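LPXTG cell wall surface protein (PDB 7AVK) probably acts in bacterial cell-surface adhesion, this chain being one SHIRT domain of the tandem array in the wall-anchored protein. Local coordinates at residues V39-P44 and V73-T78. Residues are numbered along the deposited sequence; the frame is centred on the assembly and turned at random. Where two conformers were deposited one is given.
Sequences VTPTQP and VKFVGT
Val39 and Pro41 lie over Val73 and Phe75, the chain of residues 39-44 running in the same direction as the strand of residues 73-78. The backbones come nearest at Pro41 and Phe75, whose CA atoms are 6.3 Å apart, and widen to 8.5 Å between the CA atoms of Val39 and Val73. The backbone bonds of Val39 go instead to Glu66, and those of Val73 and Phe75 to strand 3-11, so the segments meet through van der Waals contacts rather than backbone pairing.

Phe75 carries the contact. With its CG anti to the carbonyl carbon (chi1 -67°), the ring rises from the strand and meets Pro41 at about a right angle. Pro41 CD stands over one face, 3.8 Å from the ring centroid and 16° off the normal, which meets the geometry of a CH-pi contact. At the root of the same ring, Pro41 CB approaches Phe75 CG to 3.6 Å, so the proline spans the ring from CG to its far end. Val39 and Val73 are each modelled in two conformers, and in the one described here Val73 CG1 sits above the opposite face, offset toward the rim, which packs the ring between proline and valine. In that conformer Val39 CG2 is 4.0 Å from Phe75 CZ and 4.3 Å from Val73 CG2, while Val39 O approaches Phe75 CZ obliquely at 3.6 Å.

Tyr61 of strand 55-61 also touches Pro41 and Phe75. Farther along the loop, Gln43 OE1 hydrogen-bonds a bound isothiocyanate. Four of the five touching residues are buried, consistent with a hydrophobic core in which the extended loop following strand 38-39 packs across a central strand of the mixed sheet in this SHIRT domain, a family of the ubiquitin clan.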
loop_
_atom_site.group_PDB
_atom_site.type_symbol
_atom_site.label_atom_id
_atom_site.label_comp_id
_atom_site.label_asym_id
_atom_site.label_seq_id
_atom_site.Cartn_x
_atom_site.Cartn_y
_atom_site.Cartn_z
ATOM N N VAL A 39 2.818 -9.857 -9.960
ATOM C CA VAL A 39 3.244 -9.233 -8.703
ATOM C C VAL A 39 2.077 -9.115 -7.740
ATOM O O VAL A 39 0.954 -8.841 -8.122
ATOM C CB VAL A 39 4.080 -7.943 -8.848
ATOM C CG1 VAL A 39 5.378 -8.229 -9.489
ATOM C CG2 VAL A 39 3.367 -6.940 -9.680
ATOM N N THR A 40 2.399 -9.270 -6.444
ATOM C CA THR A 40 1.472 -9.210 -5.360
ATOM C C THR A 40 1.965 -8.140 -4.419
ATOM O O THR A 40 3.178 -8.108 -4.132
ATOM C CB THR A 40 1.511 -10.593 -4.637
ATOM O OG1 THR A 40 1.407 -11.641 -5.591
ATOM C CG2 THR A 40 0.487 -10.676 -3.540
ATOM N N PRO A 41 1.106 -7.253 -3.918
ATOM C CA PRO A 41 1.594 -6.175 -3.060
ATOM C C PRO A 41 2.173 -6.726 -1.758
ATOM O O PRO A 41 1.721 -7.717 -1.207
ATOM C CB PRO A 41 0.369 -5.304 -2.810
ATOM C CG PRO A 41 -0.803 -6.270 -2.971
ATOM C CD PRO A 41 -0.361 -7.187 -4.097
ATOM N N THR A 42 3.185 -6.014 -1.240
ATOM C CA THR A 42 3.754 -6.356 0.045
ATOM C C THR A 42 2.802 -5.954 1.160
ATOM O O THR A 42 2.310 -4.831 1.187
ATOM C CB THR A 42 5.089 -5.625 0.208
ATOM O OG1 THR A 42 5.936 -5.967 -0.890
ATOM C CG2 THR A 42 5.752 -5.916 1.541
ATOM N N GLN A 43 2.568 -6.859 2.109
ATOM C CA GLN A 43 1.755 -6.525 3.257
ATOM C C GLN A 43 2.464 -5.494 4.122
ATOM O O GLN A 43 3.673 -5.638 4.392
ATOM C CB GLN A 43 1.450 -7.745 4.107
ATOM C CG GLN A 43 0.498 -8.735 3.462
ATOM C CD GLN A 43 -0.862 -8.139 3.390
ATOM O OE1 GLN A 43 -1.480 -8.027 2.282
ATOM N NE2 GLN A 43 -1.410 -7.779 4.547
ATOM N N PRO A 44 1.767 -4.495 4.652
ATOM C CA PRO A 44 2.366 -3.672 5.721
ATOM C C PRO A 44 2.765 -4.586 6.873
ATOM O O PRO A 44 2.029 -5.513 7.209
ATOM C CB PRO A 44 1.243 -2.693 6.115
ATOM C CG PRO A 44 0.290 -2.736 4.840
ATOM C CD PRO A 44 0.372 -4.138 4.383
ATOM N N VAL A 73 3.976 -0.758 -11.957
ATOM C CA VAL A 73 2.748 -1.127 -11.246
ATOM C C VAL A 73 2.685 -0.219 -10.013
ATOM O O VAL A 73 3.718 -0.042 -9.368
ATOM C CB VAL A 73 2.759 -2.638 -10.835
ATOM C CG1 VAL A 73 1.609 -2.981 -9.863
ATOM C CG2 VAL A 73 2.716 -3.445 -12.102
ATOM N N LYS A 74 1.460 0.263 -9.624
ATOM C CA LYS A 74 1.242 0.874 -8.323
ATOM C C LYS A 74 0.100 0.155 -7.619
ATOM O O LYS A 74 -1.003 0.025 -8.164
ATOM C CB LYS A 74 0.915 2.366 -8.426
ATOM C CG LYS A 74 0.655 2.996 -7.059
ATOM C CD LYS A 74 0.273 4.493 -7.036
ATOM C CE LYS A 74 1.415 5.375 -7.495
ATOM N NZ LYS A 74 1.080 6.791 -7.305
ATOM N N PHE A 75 0.354 -0.254 -6.381
ATOM C CA PHE A 75 -0.684 -0.778 -5.498
ATOM C C PHE A 75 -1.023 0.302 -4.471
ATOM O O PHE A 75 -0.135 0.836 -3.815
ATOM C CB PHE A 75 -0.148 -2.018 -4.766
ATOM C CG PHE A 75 0.101 -3.169 -5.683
ATOM C CD1 PHE A 75 -0.974 -3.891 -6.211
ATOM C CD2 PHE A 75 1.394 -3.582 -5.981
ATOM C CE1 PHE A 75 -0.776 -4.997 -7.069
ATOM C CE2 PHE A 75 1.600 -4.717 -6.812
ATOM C CZ PHE A 75 0.513 -5.383 -7.361
ATOM N N VAL A 76 -2.325 0.589 -4.343
ATOM C CA VAL A 76 -2.833 1.620 -3.422
ATOM C C VAL A 76 -3.498 0.905 -2.256
ATOM O O VAL A 76 -4.448 0.125 -2.445
ATOM C CB VAL A 76 -3.811 2.546 -4.138
ATOM C CG1 VAL A 76 -4.389 3.548 -3.135
ATOM C CG2 VAL A 76 -3.110 3.270 -5.295
ATOM N N GLY A 77 -2.984 1.155 -1.054
ATOM C CA GLY A 77 -3.489 0.543 0.160
ATOM C C GLY A 77 -4.262 1.564 0.984
ATOM O O GLY A 77 -3.782 2.657 1.225
ATOM N N THR A 78 -5.464 1.196 1.484
ATOM C CA THR A 78 -6.358 2.071 2.193
ATOM C C THR A 78 -6.329 1.713 3.677
ATOM O O THR A 78 -6.460 0.514 4.023
ATOM C CB THR A 78 -7.779 1.913 1.663
ATOM O OG1 THR A 78 -7.791 2.339 0.302
ATOM C CG2 THR A 78 -8.770 2.728 2.451
#